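Local coordinates for beta-galactoside alpha-2,6-sialyltransferase (Photobacterium sp., PDB 2Z4T), which probably transfers sialic acid from a CMP-activated donor to galactoside acceptors such as lactose, forming an alpha-2,6 linkage, at residues N28-T33 and T106-N111; W57-G62 and E88-D93; N242-L247 and P302-L307; V279-K284 and R308-D313. One frame throughout, in Å; residues are numbered along the deposited sequence. Where two conformers were deposited one is given.

Contact 1 (N28-T33 and T106-N111); sequences NDINKT and TKVTLN
Asn111 ND2 is held by two side chains of the neighbouring strand, giving one bond to Asn31 OD1 at 2.7 Å and a longer one to Thr33 OG1 at 3.2 Å. Neither acceptor lies exactly in the Asn111 amide plane. The amides of Asn31 and Asn111 are turned 34° apart, and their side chains cross at about a right angle. Asn31 CG is anti to the backbone N (chi1 -158°), beside the carbonyl carbon. The other branch of its amide, ND2, rests 3.4 Å from Thr109 CB. Beneath these polar groups the strands run parallel, and their backbone bonds alternate in direction. Lys107 N reaches Asn28 O, Ile30 N reaches Lys107 O, Thr109 N meets Ile30 O at 2.8 Å, Lys32 N meets Thr109 O, and Asn111 N closes on Lys32 O at 2.7 Å. The other face is more apolar. Ile30 and Val108 lie side by side, CD1 of the isoleucine 4.2 Å from CG2 of the valine, and Lys32 CB sits 3.8 Å from Leu110 CD2. Leu42 of strand 39-42 packs on all four of these residues. Such a parallel strand pair with an inward apolar face suits the immunoglobulin-like beta-sandwich of this enzyme.

Contact 2 (W57-G62 and E88-D93); sequences WVQTCG and EKYCFD
Gly62 lies over one face of the Tyr90 ring, its CA 3.7 Å from the ring centroid and displaced toward the rim, a CH-pi contact that brings backbone directly onto the aromatic surface. Along the same side of the sheet, Gln59 and Phe92 run side by side and point the same way. The aliphatic part of the glutamine lies against the phenyl group, with Gln59 CG 3.5 Å from Phe92 CE2. Trp57 instead crosses Phe92 at about a right angle and brings its CZ3 to 4.0 Å from Phe92 CB, while its NE1 is bonded to Ile75 O. On the opposite face Cys61 and Cys91 are joined by a disulfide whose SG-SG torsion is 71°. The two sulphurs leave their backbones differently: SG of Cys61 stands between the backbone N and the carbonyl carbon (chi1 88°), whereas SG of Cys91 is anti to its carbonyl carbon. At the bulge, the Thr60 side chain points toward the other strand and crosses that of Asp93 at about a right angle, its CG2 near Asp93 OD2 and Cys91 CB. The backbone is antiparallel, with Val58 and Asp93 exchanging two bonds. Cys91 O then receives Thr60 N at 2.7 Å and, weakly, Cys61 N at 3.5 Å, and Cys91 N returns a bond of 3.0 Å to Cys61 O. Two residues facing one make this a classic beta bulge, here pinned by a cross-strand disulfide within the beta-sandwich domain.

Contact 3 (N242-L247 and P302-L307); sequences NWRDTL and PSLHEL
Arg244 leans its aliphatic stem on Ser303 and Leu304. Its CB is 3.3 Å from Ser303 OG, and CG lies equally close to that hydroxyl oxygen while also meeting Leu304 CG at 3.9 Å, the two side chains crossing at about a right angle. CD still lies 3.9 Å from Ser303 OG. The chain then bends, chi3 of -35° turning NE away from the extended line. NE bonds to Tyr241 O, and NH1 reaches Glu301 OE1; the guanidinium also makes a cation-pi contact with Tyr241. Beside this stem, Leu304 CD2 meets the edge of the Trp243 indole, 4.1 Å from CE3, and Leu307 CB approaches CZ3 obliquely. Trp243 opens a type I beta turn that ends at Thr246, and its O accepts both Thr246 N and Thr246 OG1 from the same face of the carbonyl plane. Between the two segments the packing is thus carried by carbon atoms and one hydroxyl oxygen. Ser303 and Glu301 form a magnesium site, with the side chain of Ser303 about 3 Å from the bound ion. Because Arg244 also hydrogen-bonds Glu301, the contact probably helps to hold the turn after helix 234-243 beside the metal.

Contact 4 (V279-K284 and R308-D313); sequences VYNWQK and RDYIGD
Gln283 and Tyr310 join the short helix 282-285 to the C-terminal end of helix 305-311 in the sialyltransferase part of the chain, which has the GT-B fold. The hydrogen bonds centre on one amide nitrogen. Gln283 NE2 donates to Tyr310 O at 3.2 Å and also to Tyr280 O in its own segment at 3.1 Å. Both acceptors lie close to the glutamine amide plane, as expected when each N-H serves one carbonyl, but the nitrogen stands well above the plane of each carbonyl group. The side chain reaches this point with CG between the backbone N and the carbonyl carbon (chi1 80°) and a further bend at chi2. The other branch of the same amide, OE1, makes a weak hydrogen bond with Tyr290 OH. The amide stands nearly perpendicular to the Tyr310 ring, at 89°.

The aromatic contacts belong to Lys284. Its CE lies over the centre of the Tyr310 ring, 3.9 Å from the centroid, as a CH-pi contact, and NZ adds a cation-pi interaction over the same face. A positive charge here, beside the C-terminal end of helix 305-311, would probably suit the helix dipole too.

Apolar packing is more modest. Tyr280 and Ile311 meet obliquely, with their side chains next to strand 288-292: the tyrosine ring meets that of Tyr290, and Ile311 touches Tyr290 and Phe292. Across the contact itself, Tyr280 CD1 is 3.8 Å from Ile311 CD1.

A polar atom meets the ring edge instead: Tyr280 O lies in the plane of the Tyr310 ring, 3.4 Å from Tyr310 CE2.

How the contacts relate
From the N terminus, contact 1 opens in strand 26-35 and closes the longer loop at strand 103-122. Contact 2 is nested inside that loop, and the two are side by side in one sheet, because strand 88-98 also pairs with strand 103-122. The latter strand runs on out of the beta-sandwich into the sialyltransferase part. There contacts 3 and 4 cross: 242-247 precedes 279-284, and their partners 302-307 and 308-313 follow in the same order. They share helix 305-311, touch where Leu307 CD1 packs 3.9 Å from Tyr280 CB, and tie helices 234-243 and 282-285 to it. The centres of contacts 1 and 3 are about 56 Å apart.

Contact 1 (N28-T33 and T106-N111)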
# COMPACT_ATOMS: atom_id res chain seq x y z
N ASN A 28 -2.95 20.84 -35.62
CA ASN A 28 -3.33 19.97 -34.52
C ASN A 28 -2.11 19.14 -34.12
O ASN A 28 -1.22 18.94 -34.93
CB ASN A 28 -4.48 19.07 -34.96
CG ASN A 28 -5.08 18.28 -33.82
OD1 ASN A 28 -5.03 18.70 -32.67
ND2 ASN A 28 -5.66 17.13 -34.14
N ASP A 29 -2.05 18.70 -32.87
CA ASP A 29 -0.92 17.97 -32.36
C ASP A 29 -1.44 16.86 -31.47
O ASP A 29 -2.20 17.12 -30.55
CB ASP A 29 0.04 18.90 -31.57
CG ASP A 29 0.59 20.05 -32.43
OD1 ASP A 29 1.75 19.96 -32.88
OD2 ASP A 29 -0.14 21.03 -32.68
N ILE A 30 -1.05 15.63 -31.76
CA ILE A 30 -1.43 14.50 -30.93
C ILE A 30 -0.18 13.82 -30.41
O ILE A 30 0.74 13.54 -31.17
CB ILE A 30 -2.28 13.47 -31.70
CG1 ILE A 30 -3.53 14.13 -32.27
CG2 ILE A 30 -2.61 12.26 -30.81
CD1 ILE A 30 -4.17 13.36 -33.43
N ASN A 31 -0.17 13.56 -29.11
CA ASN A 31 0.93 12.90 -28.44
C ASN A 31 0.36 11.72 -27.65
O ASN A 31 -0.64 11.88 -26.96
CB ASN A 31 1.65 13.88 -27.52
CG ASN A 31 3.09 13.43 -27.20
OD1 ASN A 31 3.32 12.45 -26.46
ND2 ASN A 31 4.07 14.15 -27.77
N LYS A 32 0.97 10.54 -27.77
CA LYS A 32 0.51 9.33 -27.10
C LYS A 32 1.66 8.45 -26.64
O LYS A 32 2.74 8.49 -27.23
CB LYS A 32 -0.36 8.50 -28.03
CG LYS A 32 -1.84 8.63 -27.81
CD LYS A 32 -2.57 7.42 -28.38
CE LYS A 32 -2.52 6.23 -27.43
NZ LYS A 32 -3.44 5.15 -27.82
N THR A 33 1.39 7.65 -25.62
CA THR A 33 2.27 6.60 -25.14
C THR A 33 1.37 5.39 -24.93
O THR A 33 0.23 5.60 -24.54
CB THR A 33 2.74 6.99 -23.68
OG1 THR A 33 3.34 8.29 -23.66
CG2 THR A 33 3.73 5.98 -23.09
N THR A 106 -1.56 17.89 -39.18
CA THR A 106 -1.45 17.45 -37.80
C THR A 106 -0.21 16.58 -37.56
O THR A 106 0.05 15.63 -38.30
CB THR A 106 -2.79 16.90 -37.20
OG1 THR A 106 -2.56 15.68 -36.47
CG2 THR A 106 -3.77 16.64 -38.23
N LYS A 107 0.55 16.96 -36.54
CA LYS A 107 1.77 16.27 -36.12
C LYS A 107 1.47 15.29 -35.00
O LYS A 107 0.93 15.68 -33.97
CB LYS A 107 2.82 17.29 -35.64
CG LYS A 107 3.19 18.37 -36.68
CD LYS A 107 4.26 17.87 -37.64
CE LYS A 107 4.40 18.74 -38.89
NZ LYS A 107 4.30 20.20 -38.57
N VAL A 108 1.82 14.02 -35.21
CA VAL A 108 1.54 12.94 -34.25
C VAL A 108 2.84 12.38 -33.69
O VAL A 108 3.74 12.06 -34.43
CB VAL A 108 0.73 11.78 -34.92
CG1 VAL A 108 0.60 10.55 -33.97
CG2 VAL A 108 -0.64 12.27 -35.33
N THR A 109 2.91 12.26 -32.37
CA THR A 109 4.06 11.67 -31.71
C THR A 109 3.64 10.46 -30.90
O THR A 109 2.77 10.55 -30.05
CB THR A 109 4.77 12.68 -30.79
OG1 THR A 109 5.31 13.72 -31.59
CG2 THR A 109 5.92 12.04 -30.08
N LEU A 110 4.25 9.32 -31.19
CA LEU A 110 4.02 8.12 -30.41
C LEU A 110 5.28 7.82 -29.61
O LEU A 110 6.35 7.54 -30.19
CB LEU A 110 3.60 6.95 -31.31
CG LEU A 110 2.38 7.18 -32.23
CD1 LEU A 110 2.04 5.94 -33.04
CD2 LEU A 110 1.16 7.60 -31.45
N ASN A 111 5.16 7.92 -28.29
CA ASN A 111 6.19 7.47 -27.36
C ASN A 111 5.96 5.99 -27.13
O ASN A 111 4.98 5.59 -26.44
CB ASN A 111 6.12 8.25 -26.03
CG ASN A 111 5.85 9.75 -26.23
OD1 ASN A 111 6.69 10.48 -26.79
ND2 ASN A 111 4.67 10.23 -25.79

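Contact 2 (W57-G62 and E88-D93)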
# COMPACT_ATOMS: atom_id res chain seq x y z
N TRP A 57 -0.31 10.72 -45.27
CA TRP A 57 0.32 10.34 -44.00
C TRP A 57 1.79 9.98 -44.25
O TRP A 57 2.10 9.26 -45.21
CB TRP A 57 -0.36 9.15 -43.37
CG TRP A 57 -1.55 9.45 -42.53
CD1 TRP A 57 -2.85 9.17 -42.83
CD2 TRP A 57 -1.55 10.04 -41.22
NE1 TRP A 57 -3.67 9.55 -41.79
CE2 TRP A 57 -2.90 10.09 -40.79
CE3 TRP A 57 -0.55 10.54 -40.37
CZ2 TRP A 57 -3.28 10.64 -39.55
CZ3 TRP A 57 -0.93 11.07 -39.12
CH2 TRP A 57 -2.28 11.12 -38.73
N VAL A 58 2.69 10.47 -43.41
CA VAL A 58 4.11 10.26 -43.62
C VAL A 58 4.82 9.99 -42.30
O VAL A 58 4.72 10.77 -41.34
CB VAL A 58 4.78 11.44 -44.34
CG1 VAL A 58 6.29 11.22 -44.44
CG2 VAL A 58 4.18 11.64 -45.72
N GLN A 59 5.54 8.87 -42.24
CA GLN A 59 6.39 8.64 -41.08
C GLN A 59 7.59 9.57 -41.18
O GLN A 59 8.29 9.64 -42.19
CB GLN A 59 6.83 7.20 -40.95
CG GLN A 59 7.57 6.98 -39.65
CD GLN A 59 7.99 5.56 -39.46
OE1 GLN A 59 9.03 5.29 -38.86
NE2 GLN A 59 7.19 4.62 -39.96
N THR A 60 7.82 10.26 -40.09
CA THR A 60 8.62 11.44 -40.11
C THR A 60 9.79 11.34 -39.12
O THR A 60 10.78 12.06 -39.23
CB THR A 60 7.63 12.61 -39.93
OG1 THR A 60 7.53 13.31 -41.18
CG2 THR A 60 8.00 13.53 -38.85
N CYS A 61 9.70 10.41 -38.18
CA CYS A 61 10.82 10.07 -37.35
C CYS A 61 10.58 8.67 -36.81
O CYS A 61 9.45 8.18 -36.84
CB CYS A 61 10.99 11.08 -36.21
SG CYS A 61 10.06 10.71 -34.72
N GLY A 62 11.63 8.02 -36.34
CA GLY A 62 11.54 6.66 -35.83
C GLY A 62 12.33 5.73 -36.74
O GLY A 62 12.36 5.91 -37.95
N GLU A 88 11.48 4.39 -27.69
CA GLU A 88 11.74 5.19 -28.87
C GLU A 88 10.49 5.94 -29.32
O GLU A 88 9.41 5.38 -29.34
CB GLU A 88 12.24 4.30 -30.01
CG GLU A 88 12.72 5.13 -31.19
CD GLU A 88 13.09 4.32 -32.42
OE1 GLU A 88 13.56 4.96 -33.38
OE2 GLU A 88 12.89 3.08 -32.45
N LYS A 89 10.68 7.21 -29.70
CA LYS A 89 9.62 8.03 -30.27
C LYS A 89 9.48 7.83 -31.77
O LYS A 89 10.48 7.73 -32.48
CB LYS A 89 9.82 9.53 -29.91
CG LYS A 89 9.65 9.79 -28.38
CD LYS A 89 9.87 11.25 -27.95
CE LYS A 89 9.87 11.40 -26.40
NZ LYS A 89 10.99 10.62 -25.79
N TYR A 90 8.23 7.75 -32.22
CA TYR A 90 7.89 7.65 -33.65
C TYR A 90 7.00 8.84 -34.04
O TYR A 90 6.10 9.21 -33.27
CB TYR A 90 7.24 6.29 -33.97
CG TYR A 90 8.26 5.19 -34.08
CD1 TYR A 90 8.82 4.62 -32.94
CD2 TYR A 90 8.73 4.76 -35.33
CE1 TYR A 90 9.81 3.65 -33.03
CE2 TYR A 90 9.71 3.79 -35.43
CZ TYR A 90 10.25 3.24 -34.30
OH TYR A 90 11.22 2.28 -34.41
N CYS A 91 7.25 9.43 -35.20
CA CYS A 91 6.50 10.60 -35.66
C CYS A 91 5.78 10.35 -36.98
O CYS A 91 6.31 9.70 -37.88
CB CYS A 91 7.44 11.77 -35.91
SG CYS A 91 8.59 12.16 -34.60
N PHE A 92 4.57 10.91 -37.09
CA PHE A 92 3.74 10.81 -38.28
C PHE A 92 3.09 12.16 -38.56
O PHE A 92 2.49 12.77 -37.67
CB PHE A 92 2.68 9.71 -38.10
CG PHE A 92 3.26 8.36 -37.81
CD1 PHE A 92 3.46 7.94 -36.50
CD2 PHE A 92 3.68 7.53 -38.85
CE1 PHE A 92 4.03 6.70 -36.22
CE2 PHE A 92 4.26 6.28 -38.58
CZ PHE A 92 4.44 5.86 -37.26
N ASP A 93 3.24 12.63 -39.79
CA ASP A 93 2.66 13.92 -40.16
C ASP A 93 1.50 13.72 -41.12
O ASP A 93 1.70 13.17 -42.20
CB ASP A 93 3.71 14.79 -40.86
CG ASP A 93 4.88 15.13 -39.96
OD1 ASP A 93 5.63 16.06 -40.34
OD2 ASP A 93 5.07 14.48 -38.91

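Contact 3 (N242-L247 and P302-L307)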
# COMPACT_ATOMS: atom_id res chain seq x y z
N ASN A 242 13.20 -10.02 18.79
CA ASN A 242 13.72 -11.36 19.09
C ASN A 242 15.04 -11.66 18.39
O ASN A 242 15.92 -12.31 18.96
CB ASN A 242 12.68 -12.43 18.78
CG ASN A 242 11.49 -12.35 19.73
OD1 ASN A 242 11.67 -12.03 20.91
ND2 ASN A 242 10.29 -12.60 19.22
N TRP A 243 15.18 -11.16 17.17
CA TRP A 243 16.32 -11.47 16.34
C TRP A 243 17.59 -10.75 16.81
O TRP A 243 18.71 -11.07 16.36
CB TRP A 243 16.02 -11.13 14.90
CG TRP A 243 16.86 -11.88 13.92
CD1 TRP A 243 16.71 -13.17 13.52
CD2 TRP A 243 17.97 -11.36 13.19
NE1 TRP A 243 17.66 -13.49 12.59
CE2 TRP A 243 18.44 -12.40 12.37
CE3 TRP A 243 18.60 -10.11 13.14
CZ2 TRP A 243 19.54 -12.23 11.50
CZ3 TRP A 243 19.70 -9.95 12.28
CH2 TRP A 243 20.15 -11.00 11.48
N ARG A 244 17.42 -9.80 17.73
CA ARG A 244 18.55 -9.17 18.39
C ARG A 244 19.48 -10.22 19.00
O ARG A 244 20.70 -10.02 19.01
CB ARG A 244 18.09 -8.20 19.47
CG ARG A 244 17.40 -6.94 18.96
CD ARG A 244 16.93 -6.09 20.13
NE ARG A 244 16.51 -6.94 21.23
CZ ARG A 244 16.64 -6.65 22.52
NH1 ARG A 244 17.18 -5.49 22.87
NH2 ARG A 244 16.24 -7.51 23.45
N ASP A 245 18.91 -11.34 19.47
CA ASP A 245 19.70 -12.39 20.15
C ASP A 245 20.64 -13.14 19.22
O ASP A 245 21.61 -13.77 19.67
CB ASP A 245 18.81 -13.42 20.88
CG ASP A 245 17.91 -12.81 21.96
OD1 ASP A 245 18.11 -11.64 22.37
OD2 ASP A 245 16.98 -13.53 22.40
N THR A 246 20.36 -13.10 17.92
CA THR A 246 21.11 -13.89 16.96
C THR A 246 22.63 -13.73 17.10
O THR A 246 23.14 -12.62 17.01
CB THR A 246 20.68 -13.56 15.52
OG1 THR A 246 19.25 -13.59 15.45
CG2 THR A 246 21.22 -14.55 14.53
N LEU A 247 23.33 -14.83 17.36
CA LEU A 247 24.79 -14.89 17.18
C LEU A 247 25.11 -14.81 15.69
O LEU A 247 24.38 -15.37 14.87
CB LEU A 247 25.37 -16.22 17.66
CG LEU A 247 25.11 -16.77 19.05
CD1 LEU A 247 25.98 -17.99 19.23
CD2 LEU A 247 25.39 -15.72 20.12
N PRO A 302 21.36 -1.01 19.27
CA PRO A 302 22.73 -1.21 18.79
C PRO A 302 22.96 -2.59 18.14
O PRO A 302 23.69 -2.70 17.16
CB PRO A 302 23.59 -1.04 20.05
CG PRO A 302 22.75 -0.28 21.00
CD PRO A 302 21.31 -0.56 20.68
N SER A 303 22.33 -3.64 18.67
CA SER A 303 22.57 -4.99 18.15
C SER A 303 22.05 -5.19 16.73
O SER A 303 22.47 -6.11 16.04
CB SER A 303 22.04 -6.07 19.11
OG SER A 303 20.63 -6.15 19.05
N LEU A 304 21.16 -4.31 16.27
CA LEU A 304 20.65 -4.37 14.89
C LEU A 304 21.41 -3.49 13.88
O LEU A 304 21.06 -3.47 12.68
CB LEU A 304 19.14 -4.10 14.87
CG LEU A 304 18.33 -5.09 15.71
CD1 LEU A 304 16.88 -4.62 15.88
CD2 LEU A 304 18.41 -6.53 15.16
N HIS A 305 22.45 -2.80 14.33
CA HIS A 305 23.32 -2.04 13.41
C HIS A 305 23.85 -2.92 12.27
O HIS A 305 23.90 -2.46 11.12
CB HIS A 305 24.48 -1.33 14.15
CG HIS A 305 24.04 -0.21 15.04
ND1 HIS A 305 24.94 0.64 15.65
CD2 HIS A 305 22.81 0.21 15.43
CE1 HIS A 305 24.28 1.53 16.38
NE2 HIS A 305 22.99 1.29 16.26
N GLU A 306 24.22 -4.16 12.58
CA GLU A 306 24.62 -5.14 11.54
C GLU A 306 23.55 -5.27 10.45
O GLU A 306 23.87 -5.24 9.25
CB GLU A 306 24.93 -6.52 12.13
CG GLU A 306 26.40 -6.87 12.26
CD GLU A 306 26.61 -8.14 13.11
OE1 GLU A 306 26.96 -9.21 12.53
OE2 GLU A 306 26.42 -8.08 14.36
N LEU A 307 22.29 -5.42 10.86
CA LEU A 307 21.19 -5.55 9.90
C LEU A 307 21.00 -4.27 9.11
O LEU A 307 20.84 -4.29 7.88
CB LEU A 307 19.88 -5.98 10.57
CG LEU A 307 18.71 -6.11 9.60
CD1 LEU A 307 18.96 -7.22 8.61
CD2 LEU A 307 17.43 -6.34 10.34

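Contact 4 (V279-K284 and R308-D313)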
# COMPACT_ATOMS: atom_id res chain seq x y z
N VAL A 279 13.75 -12.69 4.81
CA VAL A 279 13.04 -11.51 4.34
C VAL A 279 13.91 -10.27 4.11
O VAL A 279 13.49 -9.35 3.37
CB VAL A 279 11.75 -11.18 5.16
CG1 VAL A 279 10.83 -12.39 5.16
CG2 VAL A 279 12.05 -10.74 6.56
N TYR A 280 15.10 -10.26 4.71
CA TYR A 280 16.02 -9.13 4.57
C TYR A 280 17.16 -9.38 3.59
O TYR A 280 18.27 -8.91 3.79
CB TYR A 280 16.50 -8.63 5.94
CG TYR A 280 15.34 -8.14 6.78
CD1 TYR A 280 14.63 -7.00 6.41
CD2 TYR A 280 14.91 -8.85 7.93
CE1 TYR A 280 13.54 -6.54 7.15
CE2 TYR A 280 13.84 -8.40 8.68
CZ TYR A 280 13.15 -7.25 8.28
OH TYR A 280 12.06 -6.80 8.99
N ASN A 281 16.88 -10.11 2.52
CA ASN A 281 17.86 -10.34 1.45
C ASN A 281 17.40 -9.91 0.07
O ASN A 281 18.17 -10.03 -0.89
CB ASN A 281 18.31 -11.80 1.42
CG ASN A 281 19.46 -12.06 2.35
OD1 ASN A 281 19.29 -12.66 3.41
ND2 ASN A 281 20.63 -11.60 1.97
N TRP A 282 16.17 -9.39 -0.05
CA TRP A 282 15.67 -8.95 -1.37
C TRP A 282 16.67 -8.04 -2.09
O TRP A 282 16.93 -8.22 -3.28
CB TRP A 282 14.27 -8.31 -1.30
CG TRP A 282 13.20 -9.28 -0.85
CD1 TRP A 282 12.42 -9.19 0.27
CD2 TRP A 282 12.82 -10.51 -1.50
NE1 TRP A 282 11.58 -10.28 0.36
CE2 TRP A 282 11.81 -11.10 -0.71
CE3 TRP A 282 13.23 -11.16 -2.67
CZ2 TRP A 282 11.20 -12.31 -1.06
CZ3 TRP A 282 12.63 -12.37 -3.01
CH2 TRP A 282 11.63 -12.93 -2.21
N GLN A 283 17.25 -7.11 -1.34
CA GLN A 283 18.17 -6.11 -1.87
C GLN A 283 19.49 -6.69 -2.36
O GLN A 283 20.21 -6.04 -3.13
CB GLN A 283 18.45 -5.02 -0.82
CG GLN A 283 19.48 -5.39 0.26
CD GLN A 283 18.97 -6.37 1.31
OE1 GLN A 283 17.89 -6.94 1.17
NE2 GLN A 283 19.76 -6.56 2.36
N LYS A 284 19.83 -7.89 -1.90
CA LYS A 284 21.05 -8.55 -2.35
C LYS A 284 20.87 -9.24 -3.70
O LYS A 284 21.85 -9.62 -4.33
CB LYS A 284 21.52 -9.59 -1.32
CG LYS A 284 21.93 -9.01 0.01
CD LYS A 284 23.18 -8.15 -0.11
CE LYS A 284 23.20 -7.11 0.97
NZ LYS A 284 24.56 -6.58 1.21
N ARG A 308 21.04 -3.14 9.83
CA ARG A 308 21.01 -1.83 9.20
C ARG A 308 22.11 -1.68 8.12
O ARG A 308 21.81 -1.26 7.00
CB ARG A 308 20.99 -0.71 10.25
CG ARG A 308 22.08 0.31 10.11
CD ARG A 308 21.60 1.71 10.25
NE ARG A 308 21.83 2.27 11.59
CZ ARG A 308 23.01 2.43 12.19
NH1 ARG A 308 24.14 2.04 11.62
NH2 ARG A 308 23.05 2.97 13.40
N ASP A 309 23.35 -2.06 8.46
CA ASP A 309 24.46 -2.12 7.48
C ASP A 309 24.09 -2.98 6.29
O ASP A 309 24.34 -2.60 5.14
CB ASP A 309 25.74 -2.75 8.07
CG ASP A 309 26.45 -1.83 9.04
OD1 ASP A 309 26.04 -0.65 9.14
OD2 ASP A 309 27.42 -2.30 9.71
N TYR A 310 23.53 -4.15 6.58
CA TYR A 310 23.26 -5.16 5.57
C TYR A 310 22.20 -4.73 4.56
O TYR A 310 22.33 -5.02 3.36
CB TYR A 310 22.86 -6.47 6.25
CG TYR A 310 22.87 -7.66 5.32
CD1 TYR A 310 24.05 -8.37 5.07
CD2 TYR A 310 21.69 -8.10 4.71
CE1 TYR A 310 24.07 -9.48 4.22
CE2 TYR A 310 21.69 -9.20 3.88
CZ TYR A 310 22.89 -9.89 3.64
OH TYR A 310 22.90 -10.99 2.80
N ILE A 311 21.15 -4.06 5.04
CA ILE A 311 20.14 -3.51 4.14
C ILE A 311 20.71 -2.29 3.38
O ILE A 311 20.27 -2.01 2.24
CB ILE A 311 18.83 -3.17 4.88
CG1 ILE A 311 18.25 -4.45 5.51
CG2 ILE A 311 17.81 -2.58 3.92
CD1 ILE A 311 17.25 -4.24 6.60
N GLY A 312 21.68 -1.60 3.99
CA GLY A 312 22.42 -0.50 3.34
C GLY A 312 21.49 0.55 2.76
O GLY A 312 20.50 0.94 3.39
N ASP A 313 21.77 0.99 1.55
CA ASP A 313 20.99 2.07 0.97
C ASP A 313 19.64 1.62 0.37
O ASP A 313 19.05 2.34 -0.42
CB ASP A 313 21.83 2.91 -0.01
CG ASP A 313 22.28 2.10 -1.25
OD1 ASP A 313 21.55 1.15 -1.66
OD2 ASP A 313 23.38 2.41 -1.81